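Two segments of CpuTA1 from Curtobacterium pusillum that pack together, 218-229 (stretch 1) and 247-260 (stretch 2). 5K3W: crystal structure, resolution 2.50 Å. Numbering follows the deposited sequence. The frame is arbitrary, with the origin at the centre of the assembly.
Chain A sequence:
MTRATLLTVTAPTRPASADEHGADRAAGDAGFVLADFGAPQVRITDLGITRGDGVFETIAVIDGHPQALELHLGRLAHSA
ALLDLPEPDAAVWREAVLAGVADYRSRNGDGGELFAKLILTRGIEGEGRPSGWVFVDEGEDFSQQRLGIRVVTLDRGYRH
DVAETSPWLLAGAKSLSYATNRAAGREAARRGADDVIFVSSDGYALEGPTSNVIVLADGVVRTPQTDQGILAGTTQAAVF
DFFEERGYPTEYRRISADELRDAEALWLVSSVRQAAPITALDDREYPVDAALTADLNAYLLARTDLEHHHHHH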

ATOM      1  N   ASP A 218     -16.319 -24.025  22.932  1.00 43.60           N
ATOM      2  CA  ASP A 218     -16.976 -25.327  23.055  1.00 40.64           C
ATOM      3  C   ASP A 218     -16.020 -26.445  22.662  1.00 35.92           C
ATOM      4  O   ASP A 218     -16.361 -27.340  21.890  1.00 38.58           O
ATOM      5  CB  ASP A 218     -18.255 -25.393  22.215  1.00 40.28           C
ATOM      6  CG  ASP A 218     -19.249 -24.291  22.560  1.00 54.31           C
ATOM      7  OD1 ASP A 218     -19.429 -23.994  23.767  1.00 50.91           O
ATOM      8  OD2 ASP A 218     -19.850 -23.721  21.618  1.00 45.11           O
ATOM      9  N   GLY A 219     -14.805 -26.380  23.191  1.00 31.35           N
ATOM     10  CA  GLY A 219     -13.819 -27.392  22.892  1.00 24.92           C
ATOM     11  C   GLY A 219     -13.368 -27.445  21.445  1.00 27.83           C
ATOM     12  O   GLY A 219     -12.580 -28.323  21.088  1.00 32.21           O
ATOM     13  N   VAL A 220     -13.834 -26.527  20.599  1.00 21.83           N
ATOM     14  CA  VAL A 220     -13.451 -26.498  19.190  1.00 23.67           C
ATOM     15  C   VAL A 220     -12.564 -25.286  18.925  1.00 29.45           C
ATOM     16  O   VAL A 220     -12.818 -24.184  19.431  1.00 26.66           O
ATOM     17  CB  VAL A 220     -14.680 -26.484  18.267  1.00 27.81           C
ATOM     18  CG1 VAL A 220     -14.241 -26.470  16.826  1.00 32.66           C
ATOM     19  CG2 VAL A 220     -15.540 -27.690  18.536  1.00 28.63           C
ATOM     20  N   VAL A 221     -11.511 -25.496  18.142  1.00 26.83           N
ATOM     21  CA  VAL A 221     -10.574 -24.442  17.779  1.00 21.63           C
ATOM     22  C   VAL A 221     -10.855 -24.077  16.336  1.00 22.95           C
ATOM     23  O   VAL A 221     -10.758 -24.933  15.448  1.00 29.31           O
ATOM     24  CB  VAL A 221      -9.119 -24.881  17.985  1.00 26.23           C
ATOM     25  CG1 VAL A 221      -8.151 -23.868  17.398  1.00 20.94           C
ATOM     26  CG2 VAL A 221      -8.845 -25.088  19.474  1.00 24.98           C
ATOM     27  N   ARG A 222     -11.233 -22.815  16.106  1.00 27.12           N
ATOM     28  CA  ARG A 222     -11.672 -22.317  14.808  1.00 25.31           C
ATOM     29  C   ARG A 222     -10.827 -21.128  14.371  1.00 25.93           C
ATOM     30  O   ARG A 222     -10.181 -20.459  15.184  1.00 24.47           O
ATOM     31  CB  ARG A 222     -13.138 -21.874  14.837  1.00 24.27           C
ATOM     32  CG  ARG A 222     -14.104 -22.833  15.466  1.00 32.69           C
ATOM     33  CD  ARG A 222     -15.475 -22.205  15.451  1.00 48.00           C
ATOM     34  NE  ARG A 222     -16.530 -23.184  15.233  1.00 51.90           N
ATOM     35  CZ  ARG A 222     -17.324 -23.643  16.190  1.00 58.61           C
ATOM     36  NH1 ARG A 222     -17.187 -23.207  17.441  1.00 41.66           N
ATOM     37  NH2 ARG A 222     -18.259 -24.536  15.893  1.00 65.37           N
ATOM     38  N   THR A 223     -10.878 -20.844  13.068  1.00 24.69           N
ATOM     39  CA  THR A 223     -10.177 -19.730  12.451  1.00 26.99           C
ATOM     40  C   THR A 223     -11.013 -19.305  11.253  1.00 26.71           C
ATOM     41  O   THR A 223     -11.620 -20.168  10.607  1.00 27.54           O
ATOM     42  CB  THR A 223      -8.748 -20.099  12.001  1.00 22.88           C
ATOM     43  OG1 THR A 223      -7.940 -18.917  11.932  1.00 23.94           O
ATOM     44  CG2 THR A 223      -8.750 -20.751  10.609  1.00 19.54           C
ATOM     45  N   PRO A 224     -11.082 -18.011  10.936  1.00 22.11           N
ATOM     46  CA  PRO A 224     -11.828 -17.592   9.741  1.00 23.03           C
ATOM     47  C   PRO A 224     -11.290 -18.285   8.497  1.00 24.93           C
ATOM     48  O   PRO A 224     -10.082 -18.302   8.253  1.00 24.97           O
ATOM     49  CB  PRO A 224     -11.598 -16.071   9.684  1.00 28.71           C
ATOM     50  CG  PRO A 224     -11.259 -15.664  11.092  1.00 27.72           C
ATOM     51  CD  PRO A 224     -10.522 -16.866  11.680  1.00 28.79           C
ATOM     52  N   GLN A 225     -12.195 -18.862   7.706  1.00 23.53           N
ATOM     53  CA  GLN A 225     -11.755 -19.525   6.486  1.00 24.95           C
ATOM     54  C   GLN A 225     -11.128 -18.502   5.537  1.00 23.74           C
ATOM     55  O   GLN A 225     -11.502 -17.331   5.518  1.00 26.20           O
ATOM     56  CB  GLN A 225     -12.919 -20.281   5.841  1.00 25.25           C
ATOM     57  CG  GLN A 225     -14.055 -19.430   5.308  1.00 36.86           C
ATOM     58  CD  GLN A 225     -15.172 -20.279   4.705  1.00 37.77           C
ATOM     59  OE1 GLN A 225     -15.740 -21.141   5.376  1.00 40.21           O
ATOM     60  NE2 GLN A 225     -15.479 -20.047   3.435  1.00 30.68           N
ATOM     61  N   THR A 226     -10.144 -18.949   4.759  1.00 22.00           N
ATOM     62  CA  THR A 226      -9.157 -18.058   4.157  1.00 24.79           C
ATOM     63  C   THR A 226      -9.482 -17.652   2.719  1.00 25.87           C
ATOM     64  O   THR A 226      -8.632 -17.062   2.044  1.00 25.34           O
ATOM     65  CB  THR A 226      -7.761 -18.704   4.216  1.00 28.35           C
ATOM     66  OG1 THR A 226      -7.709 -19.832   3.332  1.00 25.75           O
ATOM     67  CG2 THR A 226      -7.461 -19.173   5.623  1.00 22.27           C
ATOM     68  N   ASP A 227     -10.676 -17.951   2.231  1.00 24.23           N
ATOM     69  CA  ASP A 227     -11.165 -17.300   1.029  1.00 26.82           C
ATOM     70  C   ASP A 227     -11.913 -15.999   1.328  1.00 26.48           C
ATOM     71  O   ASP A 227     -12.417 -15.366   0.401  1.00 23.64           O
ATOM     72  CB  ASP A 227     -12.067 -18.248   0.248  1.00 24.65           C
ATOM     73  CG  ASP A 227     -13.279 -18.682   1.038  1.00 34.12           C
ATOM     74  OD1 ASP A 227     -13.309 -18.461   2.268  1.00 40.27           O
ATOM     75  OD2 ASP A 227     -14.197 -19.268   0.432  1.00 38.20           O
ATOM     76  N   GLN A 228     -11.976 -15.577   2.589  1.00 24.91           N
ATOM     77  CA  GLN A 228     -12.644 -14.331   2.949  1.00 27.29           C
ATOM     78  C   GLN A 228     -11.753 -13.110   2.723  1.00 26.91           C
ATOM     79  O   GLN A 228     -11.873 -12.108   3.436  1.00 25.15           O
ATOM     80  CB  GLN A 228     -13.102 -14.386   4.409  1.00 25.02           C
ATOM     81  CG  GLN A 228     -14.290 -15.313   4.651  1.00 24.03           C
ATOM     82  CD  GLN A 228     -14.564 -15.542   6.131  1.00 30.95           C
ATOM     83  OE1 GLN A 228     -15.459 -14.925   6.721  1.00 28.27           O
ATOM     84  NE2 GLN A 228     -13.798 -16.437   6.735  1.00 25.49           N
ATOM     85  N   GLY A 229     -10.869 -13.171   1.734  1.00 23.14           N
ATOM     86  CA  GLY A 229     -10.005 -12.034   1.465  1.00 23.39           C
ATOM     87  C   GLY A 229      -8.985 -11.781   2.556  1.00 28.43           C
ATOM     88  O   GLY A 229      -8.725 -10.623   2.896  1.00 20.18           O
ATOM     89  N   GLY A 247      -5.986 -33.425  20.716  1.00 35.71           N
ATOM     90  CA  GLY A 247      -7.363 -33.885  20.647  1.00 30.94           C
ATOM     91  C   GLY A 247      -8.439 -32.834  20.435  1.00 42.15           C
ATOM     92  O   GLY A 247      -9.628 -33.177  20.484  1.00 43.69           O
ATOM     93  N   TYR A 248      -8.087 -31.575  20.197  1.00 40.42           N
ATOM     94  CA  TYR A 248      -9.115 -30.598  19.864  1.00 34.23           C
ATOM     95  C   TYR A 248      -9.563 -30.771  18.417  1.00 29.73           C
ATOM     96  O   TYR A 248      -8.730 -30.930  17.523  1.00 40.29           O
ATOM     97  CB  TYR A 248      -8.603 -29.178  20.038  1.00 31.59           C
ATOM     98  CG  TYR A 248      -8.250 -28.793  21.446  1.00 35.53           C
ATOM     99  CD1 TYR A 248      -7.063 -29.229  22.031  1.00 33.95           C
ATOM    100  CD2 TYR A 248      -9.082 -27.950  22.182  1.00 28.00           C
ATOM    101  CE1 TYR A 248      -6.726 -28.851  23.318  1.00 34.40           C
ATOM    102  CE2 TYR A 248      -8.751 -27.572  23.464  1.00 30.27           C
ATOM    103  CZ  TYR A 248      -7.576 -28.024  24.027  1.00 30.13           C
ATOM    104  OH  TYR A 248      -7.252 -27.645  25.303  1.00 31.14           O
ATOM    105  N   PRO A 249     -10.859 -30.724  18.150  1.00 31.61           N
ATOM    106  CA  PRO A 249     -11.309 -30.512  16.765  1.00 33.20           C
ATOM    107  C   PRO A 249     -10.980 -29.094  16.307  1.00 30.98           C
ATOM    108  O   PRO A 249     -11.105 -28.128  17.066  1.00 24.72           O
ATOM    109  CB  PRO A 249     -12.827 -30.735  16.832  1.00 19.62           C
ATOM    110  CG  PRO A 249     -13.101 -31.273  18.221  1.00 17.92           C
ATOM    111  CD  PRO A 249     -11.976 -30.833  19.097  1.00 22.79           C
ATOM    112  N   THR A 250     -10.562 -28.978  15.051  1.00 32.30           N
ATOM    113  CA  THR A 250     -10.259 -27.699  14.434  1.00 25.51           C
ATOM    114  C   THR A 250     -11.181 -27.475  13.246  1.00 28.64           C
ATOM    115  O   THR A 250     -11.656 -28.424  12.625  1.00 28.36           O
ATOM    116  CB  THR A 250      -8.807 -27.642  13.969  1.00 24.73           C
ATOM    117  OG1 THR A 250      -8.561 -28.774  13.141  1.00 31.33           O
ATOM    118  CG2 THR A 250      -7.850 -27.655  15.162  1.00 23.85           C
ATOM    119  N   GLU A 251     -11.411 -26.208  12.910  1.00 32.77           N
ATOM    120  CA  GLU A 251     -12.440 -25.895  11.931  1.00 26.45           C
ATOM    121  C   GLU A 251     -12.153 -24.552  11.276  1.00 31.86           C
ATOM    122  O   GLU A 251     -11.888 -23.566  11.973  1.00 29.18           O
ATOM    123  CB  GLU A 251     -13.816 -25.883  12.598  1.00 33.58           C
ATOM    124  CG  GLU A 251     -14.986 -25.814  11.646  1.00 40.90           C
ATOM    125  CD  GLU A 251     -16.315 -25.750  12.383  1.00 57.58           C
ATOM    126  OE1 GLU A 251     -16.381 -26.227  13.544  1.00 51.11           O
ATOM    127  OE2 GLU A 251     -17.286 -25.214  11.803  1.00 58.40           O
ATOM    128  N   TYR A 252     -12.185 -24.537   9.941  1.00 21.09           N
ATOM    129  CA  TYR A 252     -12.247 -23.317   9.155  1.00 24.53           C
ATOM    130  C   TYR A 252     -13.704 -22.997   8.866  1.00 28.63           C
ATOM    131  O   TYR A 252     -14.473 -23.884   8.490  1.00 35.61           O
ATOM    132  CB  TYR A 252     -11.489 -23.465   7.835  1.00 18.15           C
ATOM    133  CG  TYR A 252     -10.014 -23.744   7.990  1.00 23.91           C
ATOM    134  CD1 TYR A 252      -9.552 -25.039   8.141  1.00 21.10           C
ATOM    135  CD2 TYR A 252      -9.078 -22.708   7.992  1.00 18.38           C
ATOM    136  CE1 TYR A 252      -8.202 -25.302   8.292  1.00 24.16           C
ATOM    137  CE2 TYR A 252      -7.731 -22.959   8.134  1.00 18.68           C
ATOM    138  CZ  TYR A 252      -7.297 -24.268   8.282  1.00 22.27           C
ATOM    139  OH  TYR A 252      -5.960 -24.560   8.419  1.00 24.57           O
ATOM    140  N   ARG A 253     -14.080 -21.735   9.023  1.00 32.92           N
ATOM    141  CA  ARG A 253     -15.465 -21.361   8.773  1.00 29.63           C
ATOM    142  C   ARG A 253     -15.597 -19.847   8.824  1.00 30.68           C
ATOM    143  O   ARG A 253     -14.646 -19.124   9.143  1.00 29.26           O
ATOM    144  CB  ARG A 253     -16.394 -22.019   9.788  1.00 35.71           C
ATOM    145  CG  ARG A 253     -16.036 -21.667  11.200  1.00 39.38           C
ATOM    146  CD  ARG A 253     -17.262 -21.243  11.978  1.00 50.49           C
ATOM    147  NE  ARG A 253     -18.202 -22.343  12.140  1.00 60.09           N
ATOM    148  CZ  ARG A 253     -19.109 -22.396  13.108  1.00 67.66           C
ATOM    149  NH1 ARG A 253     -19.183 -21.408  13.992  1.00 57.11           N
ATOM    150  NH2 ARG A 253     -19.931 -23.438  13.198  1.00 73.45           N
ATOM    151  N   ARG A 254     -16.792 -19.381   8.482  1.00 25.96           N
ATOM    152  CA  ARG A 254     -17.153 -17.994   8.701  1.00 26.97           C
ATOM    153  C   ARG A 254     -17.540 -17.800  10.154  1.00 29.80           C
ATOM    154  O   ARG A 254     -18.352 -18.553  10.698  1.00 35.43           O
ATOM    155  CB  ARG A 254     -18.300 -17.580   7.797  1.00 24.12           C
ATOM    156  CG  ARG A 254     -17.954 -17.739   6.362  1.00 40.05           C
ATOM    157  CD  ARG A 254     -18.834 -16.912   5.447  1.00 34.74           C
ATOM    158  NE  ARG A 254     -18.530 -17.322   4.087  1.00 43.69           N
ATOM    159  CZ  ARG A 254     -18.920 -18.483   3.571  1.00 44.83           C
ATOM    160  NH1 ARG A 254     -19.651 -19.317   4.309  1.00 32.88           N
ATOM    161  NH2 ARG A 254     -18.590 -18.801   2.323  1.00 38.87           N
ATOM    162  N   ILE A 255     -16.957 -16.786  10.772  1.00 23.03           N
ATOM    163  CA  ILE A 255     -17.151 -16.483  12.174  1.00 25.72           C
ATOM    164  C   ILE A 255     -17.675 -15.056  12.245  1.00 27.57           C
ATOM    165  O   ILE A 255     -16.931 -14.098  12.002  1.00 30.50           O
ATOM    166  CB  ILE A 255     -15.844 -16.648  12.958  1.00 29.07           C
ATOM    167  CG1 ILE A 255     -15.297 -18.062  12.722  1.00 30.36           C
ATOM    168  CG2 ILE A 255     -16.038 -16.326  14.437  1.00 24.04           C
ATOM    169  CD1 ILE A 255     -13.959 -18.340  13.381  1.00 30.91           C
ATOM    170  N   SER A 256     -18.956 -14.905  12.537  1.00 28.58           N
ATOM    171  CA  SER A 256     -19.502 -13.563  12.694  1.00 35.10           C
ATOM    172  C   SER A 256     -18.829 -12.857  13.868  1.00 27.89           C
ATOM    173  O   SER A 256     -18.362 -13.492  14.819  1.00 23.70           O
ATOM    174  CB  SER A 256     -21.012 -13.624  12.919  1.00 21.73           C
ATOM    175  OG  SER A 256     -21.299 -14.010  14.255  1.00 39.54           O
ATOM    176  N   ALA A 257     -18.772 -11.525  13.794  1.00 27.66           N
ATOM    177  CA  ALA A 257     -18.254 -10.754  14.922  1.00 36.76           C
ATOM    178  C   ALA A 257     -18.978 -11.096  16.220  1.00 34.94           C
ATOM    179  O   ALA A 257     -18.385 -11.026  17.299  1.00 34.25           O
ATOM    180  CB  ALA A 257     -18.365  -9.254  14.637  1.00 39.03           C
ATOM    181  N   ASP A 258     -20.252 -11.486  16.137  1.00 40.40           N
ATOM    182  CA  ASP A 258     -20.981 -11.884  17.337  1.00 42.10           C
ATOM    183  C   ASP A 258     -20.390 -13.147  17.953  1.00 40.36           C
ATOM    184  O   ASP A 258     -20.121 -13.192  19.159  1.00 38.41           O
ATOM    185  CB  ASP A 258     -22.456 -12.085  17.009  1.00 38.57           C
ATOM    186  CG  ASP A 258     -23.360 -11.596  18.119  1.00 63.56           C
ATOM    187  OD1 ASP A 258     -22.882 -10.788  18.948  1.00 64.64           O
ATOM    188  OD2 ASP A 258     -24.544 -12.009  18.167  1.00 76.56           O
ATOM    189  N   GLU A 259     -20.187 -14.188  17.139  1.00 31.23           N
ATOM    190  CA  GLU A 259     -19.559 -15.404  17.643  1.00 34.84           C
ATOM    191  C   GLU A 259     -18.205 -15.102  18.277  1.00 32.71           C
ATOM    192  O   GLU A 259     -17.838 -15.695  19.298  1.00 33.36           O
ATOM    193  CB  GLU A 259     -19.412 -16.427  16.516  1.00 33.79           C
ATOM    194  CG  GLU A 259     -18.739 -17.715  16.966  1.00 38.26           C
ATOM    195  CD  GLU A 259     -18.661 -18.774  15.872  1.00 52.13           C
ATOM    196  OE1 GLU A 259     -17.752 -19.631  15.942  1.00 50.95           O
ATOM    197  OE2 GLU A 259     -19.502 -18.751  14.947  1.00 46.68           O
ATOM    198  N   LEU A 260     -17.458 -14.166  17.698  1.00 34.67           N
ATOM    199  CA  LEU A 260     -16.145 -13.807  18.231  1.00 34.14           C
ATOM    200  C   LEU A 260     -16.225 -13.325  19.684  1.00 37.13           C
ATOM    201  O   LEU A 260     -15.351 -13.640  20.500  1.00 36.96           O
ATOM    202  CB  LEU A 260     -15.539 -12.738  17.331  1.00 26.62           C
ATOM    203  CG  LEU A 260     -14.083 -12.323  17.378  1.00 29.55           C
ATOM    204  CD1 LEU A 260     -13.231 -13.416  16.784  1.00 21.03           C
ATOM    205  CD2 LEU A 260     -13.950 -11.012  16.593  1.00 22.07           C
TER
HETATM  206  O   HOH W   1     -15.014 -14.996   9.200  1.00 27.33           O

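What joins the two backbones? Strands 220-224 and 250-253 lie side by side in parallel, their N-to-C directions 28° apart, and the hydrogen bonds pass back and forth between them. Val221 N donates to Pro249 O at 2.9 Å, almost perfectly straight at 178°, and Glu251 N returns a weak bond to Val221 O, also 2.9 Å. Thr223 N then reaches Glu251 O at 3.1 Å, Arg253 N gives a weak bond to Thr223 O at 3.3 Å, and Gln225 N closes the ladder on Arg253 O at 2.9 Å. Val221, Thr223 and Gln225 bond through their N atoms; of the residues between them, Arg222 N takes no part in the ladder and Pro224 has no N-H. Pro224 therefore costs this ladder no bond, and Pro249 likewise takes part through its carbonyl alone. CA-H...O contacts supplement the ladder, the shortest from Thr250 CA to Val221 O at 3.0 Å.

How are the charged side chains arranged? Arg222 and Glu251 are bridge partners with side chains on the same face of the sheet, and Arg222 NH2 lies 3.5 Å from Glu251 OE1 in a salt bridge. The guanidinium of Arg222 also lies flat on that of Arg253, centres 3.8 Å apart, although Arg222 NH2 and Arg253 NH2 are like charges only 3.4 Å from each other. Carboxylates offset this repulsion: Arg253 NE pairs with Glu251 OE2 at 3.0 Å, and Arg253 NH1 with Glu259 OE2 at 2.8 Å. Glu259 OE1 sits a long 3.8 Å from Arg222 NE, well out of the guanidinium plane, so it contributes charge without an N-H pointing at it. The CA-to-CB bond of Arg253 points away from stretch 1, yet its long chain brings the guanidinium back to the stack.

Where do the apolar groups meet? On the other face, Val221 and Thr223 are buried beside Thr250 and Tyr252. Val221 CG2 packs 3.9 Å from Tyr248 CD2, and Thr223 CG2 comes within 3.3 Å of Tyr252 CD2; the branched valine and threonine suit an extended strand. On the Arg222 side of the sheet, buried Ile255 has its CA-to-CB bond toward stretch 1, and its CD1 lies 4.1 Å from Pro224 CD and 3.9 Å from Arg222 CB, so it packs against both the proline ring and the aliphatic base of the arginine. Between them the stretches bury 901 Å², both sides summed.

What secures the end beyond the strands? Gln228, buried and with its CA-to-CB bond toward stretch 2, uses both ends of its amide. Its NE2 donates to Gln225 O at 2.7 Å, bracing the turn, while its OE1 accepts from a water at 2.5 Å; that water accepts from Ile255 N at 3.1 Å and so links the stretches. Gln225 NE2 donates to Asp227 OD1 at 2.9 Å and rests over one face of the Arg254 guanidinium.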